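PDB 4FO0: actin-related protein 8 from Homo sapiens, which is a proposed core component of the INO80 chromatin remodeling complex, binds ATP with low basal ATPase activity and does not polymerize. Local coordinates for residues Q568-E576 / R583-F591. Sequence-based numbering, arbitrary orientation.
Sequences QELWIYQRE and RMLRERAAF
Arg588 reaches across from helix 583-588 to grip both a backbone carbonyl and a carboxylate of residues 568-576. Its CG stands anti to the backbone N (chi1 -160°) and the chain bends at chi3, which carries the guanidinium past Ile572. There NH1 donates to Trp571 O at 2.6 Å, in the carbonyl plane, with the oxygen almost in the plane of the guanidinium. The same NH1 forms a salt bridge to Glu576 OE2 at 2.8 Å, on the syn side but tilted out of the carboxylate plane, with the carboxylate turned 76° from the guanidinium. From the opposite face of that carboxylate, Tyr573 N donates a nearly straight bond to OE2; Tyr573 is the N-cap residue of helix 574-580, so one oxygen joins the helix start to Arg588. Replacing Arg588 by alanine is likely to leave Glu576 without this charged mate and Trp571 O without this donor. Strand 572-573 borders the actin-fold sheet by pairing antiparallel with strand 229-234, and helix 583-588 packs beside this edge near the C-terminus, away from the ATP site. The tight apolar part centres on buried Ile572, whose CD1 lies 3.7 Å from both Met584 CB and Leu585 CD2. The Met584 chain is bent, and its SD meets Glu576 CB at 3.5 Å. Contact is looser toward exposed Ala590, whose CB meets Leu570 CD1 at 4.0 Å, and here a water links Leu570 O to Arg588 O, donating to each at 2.9 Å.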
ATOM      1  N   GLN A 568     -24.569  11.735 -10.139  1.00 57.87           N
ATOM      2  CA  GLN A 568     -25.722  11.144 -10.802  1.00 50.57           C
ATOM      3  C   GLN A 568     -25.436  10.879 -12.276  1.00 46.93           C
ATOM      4  O   GLN A 568     -25.919   9.901 -12.849  1.00 53.15           O
ATOM      5  CB  GLN A 568     -26.934  12.053 -10.652  1.00 52.48           C
ATOM      6  CG  GLN A 568     -27.222  12.410  -9.206  1.00 73.91           C
ATOM      7  CD  GLN A 568     -28.423  13.326  -9.051  1.00 88.22           C
ATOM      8  OE1 GLN A 568     -29.344  13.315  -9.872  1.00 84.53           O
ATOM      9  NE2 GLN A 568     -28.416  14.129  -7.994  1.00 72.82           N
ATOM     10  N   GLU A 569     -24.626  11.737 -12.879  1.00 41.74           N
ATOM     11  CA  GLU A 569     -24.338  11.635 -14.303  1.00 42.85           C
ATOM     12  C   GLU A 569     -23.147  10.729 -14.638  1.00 58.54           C
ATOM     13  O   GLU A 569     -22.803  10.564 -15.805  1.00 56.96           O
ATOM     14  CB  GLU A 569     -24.096  13.027 -14.880  1.00 48.63           C
ATOM     15  CG  GLU A 569     -25.260  13.987 -14.699  1.00 86.20           C
ATOM     16  CD  GLU A 569     -24.901  15.176 -13.814  1.00119.45           C
ATOM     17  OE1 GLU A 569     -25.052  15.072 -12.572  1.00102.12           O
ATOM     18  OE2 GLU A 569     -24.463  16.216 -14.361  1.00110.36           O
ATOM     19  N   LEU A 570     -22.513  10.143 -13.627  1.00 52.35           N
ATOM     20  CA  LEU A 570     -21.325   9.332 -13.873  1.00 46.62           C
ATOM     21  C   LEU A 570     -21.638   7.856 -14.078  1.00 43.51           C
ATOM     22  O   LEU A 570     -20.912   7.169 -14.783  1.00 46.79           O
ATOM     23  CB  LEU A 570     -20.303   9.498 -12.747  1.00 46.76           C
ATOM     24  CG  LEU A 570     -19.762  10.916 -12.520  1.00 53.02           C
ATOM     25  CD1 LEU A 570     -18.761  10.957 -11.366  1.00 40.94           C
ATOM     26  CD2 LEU A 570     -19.139  11.472 -13.785  1.00 33.59           C
ATOM     27  N   TRP A 571     -22.726   7.377 -13.480  1.00 45.51           N
ATOM     28  CA  TRP A 571     -23.052   5.947 -13.515  1.00 42.44           C
ATOM     29  C   TRP A 571     -23.074   5.357 -14.912  1.00 40.39           C
ATOM     30  O   TRP A 571     -23.678   5.909 -15.828  1.00 56.10           O
ATOM     31  CB  TRP A 571     -24.379   5.659 -12.808  1.00 38.88           C
ATOM     32  CG  TRP A 571     -24.360   6.064 -11.381  1.00 47.49           C
ATOM     33  CD1 TRP A 571     -24.947   7.160 -10.837  1.00 35.37           C
ATOM     34  CD2 TRP A 571     -23.685   5.395 -10.308  1.00 53.28           C
ATOM     35  NE1 TRP A 571     -24.696   7.213  -9.485  1.00 34.14           N
ATOM     36  CE2 TRP A 571     -23.923   6.139  -9.135  1.00 47.88           C
ATOM     37  CE3 TRP A 571     -22.905   4.241 -10.226  1.00 41.65           C
ATOM     38  CZ2 TRP A 571     -23.407   5.768  -7.894  1.00 35.82           C
ATOM     39  CZ3 TRP A 571     -22.400   3.871  -8.993  1.00 41.66           C
ATOM     40  CH2 TRP A 571     -22.648   4.633  -7.846  1.00 43.46           C
ATOM     41  N   ILE A 572     -22.401   4.228 -15.067  1.00 44.70           N
ATOM     42  CA  ILE A 572     -22.498   3.460 -16.290  1.00 37.02           C
ATOM     43  C   ILE A 572     -23.257   2.205 -15.950  1.00 42.58           C
ATOM     44  O   ILE A 572     -22.888   1.493 -15.018  1.00 53.32           O
ATOM     45  CB  ILE A 572     -21.123   3.082 -16.834  1.00 34.75           C
ATOM     46  CG1 ILE A 572     -20.332   4.339 -17.206  1.00 42.64           C
ATOM     47  CG2 ILE A 572     -21.268   2.160 -18.029  1.00 33.51           C
ATOM     48  CD1 ILE A 572     -18.912   4.056 -17.653  1.00 45.91           C
ATOM     49  N   TYR A 573     -24.320   1.933 -16.701  1.00 44.88           N
ATOM     50  CA  TYR A 573     -25.209   0.824 -16.385  1.00 39.01           C
ATOM     51  C   TYR A 573     -24.973  -0.373 -17.274  1.00 44.73           C
ATOM     52  O   TYR A 573     -24.416  -0.252 -18.367  1.00 51.94           O
ATOM     53  CB  TYR A 573     -26.676   1.275 -16.431  1.00 39.06           C
ATOM     54  CG  TYR A 573     -26.996   2.280 -15.344  1.00 45.86           C
ATOM     55  CD1 TYR A 573     -27.326   1.853 -14.058  1.00 46.78           C
ATOM     56  CD2 TYR A 573     -26.925   3.656 -15.587  1.00 40.21           C
ATOM     57  CE1 TYR A 573     -27.600   2.768 -13.037  1.00 49.22           C
ATOM     58  CE2 TYR A 573     -27.197   4.582 -14.573  1.00 44.16           C
ATOM     59  CZ  TYR A 573     -27.537   4.127 -13.301  1.00 52.98           C
ATOM     60  OH  TYR A 573     -27.809   5.019 -12.285  1.00 59.20           O
ATOM     61  N   GLN A 574     -25.401  -1.533 -16.786  1.00 46.14           N
ATOM     62  CA  GLN A 574     -25.175  -2.796 -17.474  1.00 37.32           C
ATOM     63  C   GLN A 574     -25.449  -2.774 -18.967  1.00 53.48           C
ATOM     64  O   GLN A 574     -24.610  -3.210 -19.761  1.00 60.22           O
ATOM     65  CB  GLN A 574     -26.022  -3.889 -16.856  1.00 44.03           C
ATOM     66  CG  GLN A 574     -25.507  -4.437 -15.565  1.00 52.17           C
ATOM     67  CD  GLN A 574     -25.995  -5.854 -15.343  1.00 50.61           C
ATOM     68  OE1 GLN A 574     -26.089  -6.641 -16.287  1.00 60.88           O
ATOM     69  NE2 GLN A 574     -26.320  -6.187 -14.098  1.00 59.67           N
ATOM     70  N   ARG A 575     -26.626  -2.293 -19.356  1.00 56.52           N
ATOM     71  CA  ARG A 575     -27.013  -2.405 -20.753  1.00 61.03           C
ATOM     72  C   ARG A 575     -26.230  -1.463 -21.654  1.00 53.68           C
ATOM     73  O   ARG A 575     -25.863  -1.832 -22.769  1.00 67.57           O
ATOM     74  CB  ARG A 575     -28.521  -2.257 -20.952  1.00 80.95           C
ATOM     75  CG  ARG A 575     -29.024  -3.072 -22.147  1.00 96.10           C
ATOM     76  CD  ARG A 575     -30.535  -3.206 -22.154  1.00110.53           C
ATOM     77  NE  ARG A 575     -31.197  -1.913 -22.301  1.00137.43           N
ATOM     78  CZ  ARG A 575     -32.108  -1.639 -23.230  1.00137.74           C
ATOM     79  NH1 ARG A 575     -32.474  -2.572 -24.101  1.00142.14           N
ATOM     80  NH2 ARG A 575     -32.658  -0.433 -23.284  1.00115.05           N
ATOM     81  N   GLU A 576     -25.950  -0.261 -21.167  1.00 50.26           N
ATOM     82  CA  GLU A 576     -25.073   0.642 -21.909  1.00 62.67           C
ATOM     83  C   GLU A 576     -23.703  -0.007 -22.115  1.00 63.57           C
ATOM     84  O   GLU A 576     -23.053   0.181 -23.144  1.00 60.44           O
ATOM     85  CB  GLU A 576     -24.920   1.975 -21.182  1.00 37.72           C
ATOM     86  CG  GLU A 576     -26.236   2.547 -20.663  1.00 62.53           C
ATOM     87  CD  GLU A 576     -26.036   3.718 -19.701  1.00 72.35           C
ATOM     88  OE1 GLU A 576     -26.866   4.651 -19.716  1.00 78.21           O
ATOM     89  OE2 GLU A 576     -25.056   3.707 -18.925  1.00 63.70           O
ATOM     90  N   ARG A 583     -16.767   2.472 -24.926  1.00 63.33           N
ATOM     91  CA  ARG A 583     -17.231   3.770 -25.372  1.00 63.33           C
ATOM     92  C   ARG A 583     -17.787   4.567 -24.186  1.00 58.58           C
ATOM     93  O   ARG A 583     -17.712   5.793 -24.160  1.00 53.23           O
ATOM     94  CB  ARG A 583     -18.303   3.581 -26.440  1.00 67.58           C
ATOM     95  CG  ARG A 583     -18.609   4.814 -27.260  1.00 70.69           C
ATOM     96  CD  ARG A 583     -20.054   4.766 -27.718  1.00 88.96           C
ATOM     97  NE  ARG A 583     -20.308   5.616 -28.875  1.00124.41           N
ATOM     98  CZ  ARG A 583     -21.524   5.979 -29.272  1.00113.71           C
ATOM     99  NH1 ARG A 583     -22.587   5.575 -28.589  1.00 94.42           N
ATOM    100  NH2 ARG A 583     -21.675   6.753 -30.342  1.00101.93           N
ATOM    101  N   MET A 584     -18.327   3.861 -23.197  1.00 48.42           N
ATOM    102  CA  MET A 584     -18.956   4.517 -22.058  1.00 53.86           C
ATOM    103  C   MET A 584     -17.936   5.267 -21.229  1.00 56.74           C
ATOM    104  O   MET A 584     -18.163   6.402 -20.817  1.00 61.97           O
ATOM    105  CB  MET A 584     -19.681   3.499 -21.191  1.00 54.43           C
ATOM    106  CG  MET A 584     -20.667   2.640 -21.965  1.00 67.92           C
ATOM    107  SD  MET A 584     -22.097   3.591 -22.512  1.00 74.50           S
ATOM    108  CE  MET A 584     -21.578   5.271 -22.164  1.00 66.80           C
ATOM    109  N   LEU A 585     -16.800   4.625 -21.002  1.00 58.56           N
ATOM    110  CA  LEU A 585     -15.715   5.231 -20.247  1.00 53.41           C
ATOM    111  C   LEU A 585     -15.187   6.467 -20.957  1.00 59.45           C
ATOM    112  O   LEU A 585     -14.982   7.507 -20.331  1.00 62.77           O
ATOM    113  CB  LEU A 585     -14.603   4.206 -20.012  1.00 54.11           C
ATOM    114  CG  LEU A 585     -15.111   3.037 -19.159  1.00 55.85           C
ATOM    115  CD1 LEU A 585     -14.242   1.811 -19.293  1.00 47.85           C
ATOM    116  CD2 LEU A 585     -15.235   3.450 -17.697  1.00 31.84           C
ATOM    117  N   ARG A 586     -14.974   6.364 -22.265  1.00 55.31           N
ATOM    118  CA  ARG A 586     -14.532   7.526 -23.025  1.00 67.08           C
ATOM    119  C   ARG A 586     -15.529   8.671 -22.907  1.00 72.85           C
ATOM    120  O   ARG A 586     -15.141   9.822 -22.708  1.00 73.36           O
ATOM    121  CB  ARG A 586     -14.269   7.174 -24.490  1.00 63.06           C
ATOM    122  CG  ARG A 586     -12.878   6.602 -24.704  1.00 89.56           C
ATOM    123  CD  ARG A 586     -12.524   6.484 -26.165  1.00 78.41           C
ATOM    124  NE  ARG A 586     -13.389   5.537 -26.862  1.00 89.89           N
ATOM    125  CZ  ARG A 586     -13.169   4.227 -26.933  1.00 92.03           C
ATOM    126  NH1 ARG A 586     -14.019   3.454 -27.600  1.00 80.71           N
ATOM    127  NH2 ARG A 586     -12.106   3.689 -26.339  1.00 74.57           N
ATOM    128  N   GLU A 587     -16.815   8.355 -23.011  1.00 67.07           N
ATOM    129  CA  GLU A 587     -17.840   9.385 -22.920  1.00 64.02           C
ATOM    130  C   GLU A 587     -17.989   9.915 -21.505  1.00 52.47           C
ATOM    131  O   GLU A 587     -17.987  11.120 -21.283  1.00 74.32           O
ATOM    132  CB  GLU A 587     -19.196   8.856 -23.391  1.00 69.22           C
ATOM    133  CG  GLU A 587     -19.310   8.605 -24.889  1.00 79.02           C
ATOM    134  CD  GLU A 587     -20.623   7.926 -25.261  1.00 95.88           C
ATOM    135  OE1 GLU A 587     -21.579   7.989 -24.454  1.00 92.68           O
ATOM    136  OE2 GLU A 587     -20.697   7.318 -26.352  1.00 82.70           O
ATOM    137  N   ARG A 588     -18.091   9.006 -20.546  1.00 57.24           N
ATOM    138  CA  ARG A 588     -18.711   9.341 -19.274  1.00 50.18           C
ATOM    139  C   ARG A 588     -17.816   9.265 -18.038  1.00 55.95           C
ATOM    140  O   ARG A 588     -18.303   9.341 -16.908  1.00 61.96           O
ATOM    141  CB  ARG A 588     -19.937   8.449 -19.077  1.00 55.12           C
ATOM    142  CG  ARG A 588     -20.917   8.975 -18.074  1.00 52.59           C
ATOM    143  CD  ARG A 588     -22.064   8.032 -17.937  1.00 50.29           C
ATOM    144  NE  ARG A 588     -22.824   7.912 -19.175  1.00 56.29           N
ATOM    145  CZ  ARG A 588     -23.835   7.066 -19.327  1.00 61.09           C
ATOM    146  NH1 ARG A 588     -24.190   6.279 -18.319  1.00 61.32           N
ATOM    147  NH2 ARG A 588     -24.484   6.996 -20.477  1.00 55.85           N
ATOM    148  N   ALA A 589     -16.516   9.121 -18.235  1.00 54.84           N
ATOM    149  CA  ALA A 589     -15.615   9.071 -17.093  1.00 60.05           C
ATOM    150  C   ALA A 589     -15.337  10.466 -16.527  1.00 43.76           C
ATOM    151  O   ALA A 589     -15.071  11.407 -17.274  1.00 61.93           O
ATOM    152  CB  ALA A 589     -14.319   8.363 -17.457  1.00 48.75           C
ATOM    153  N   ALA A 590     -15.400  10.573 -15.201  1.00 56.65           N
ATOM    154  CA  ALA A 590     -15.123  11.817 -14.479  1.00 56.62           C
ATOM    155  C   ALA A 590     -13.768  12.395 -14.843  1.00 63.78           C
ATOM    156  O   ALA A 590     -13.590  13.616 -14.911  1.00 70.84           O
ATOM    157  CB  ALA A 590     -15.197  11.581 -12.979  1.00 67.30           C
ATOM    158  N   PHE A 591     -12.805  11.511 -15.055  1.00 47.08           N
ATOM    159  CA  PHE A 591     -11.490  11.932 -15.486  1.00 49.30           C
ATOM    160  C   PHE A 591     -11.401  11.773 -16.999  1.00 54.93           C
ATOM    161  O   PHE A 591     -12.277  11.172 -17.629  1.00 55.05           O
ATOM    162  CB  PHE A 591     -10.429  11.081 -14.800  1.00 46.24           C
ATOM    163  CG  PHE A 591     -10.670   9.620 -14.937  1.00 43.70           C
ATOM    164  CD1 PHE A 591     -11.516   8.967 -14.062  1.00 46.40           C
ATOM    165  CD2 PHE A 591     -10.086   8.903 -15.967  1.00 37.05           C
ATOM    166  CE1 PHE A 591     -11.751   7.614 -14.193  1.00 47.33           C
ATOM    167  CE2 PHE A 591     -10.316   7.554 -16.100  1.00 40.90           C
ATOM    168  CZ  PHE A 591     -11.150   6.908 -15.213  1.00 46.60           C
TER
HETATM  169  O   HOH W   1     -17.987   7.319 -14.889  1.00 49.28           O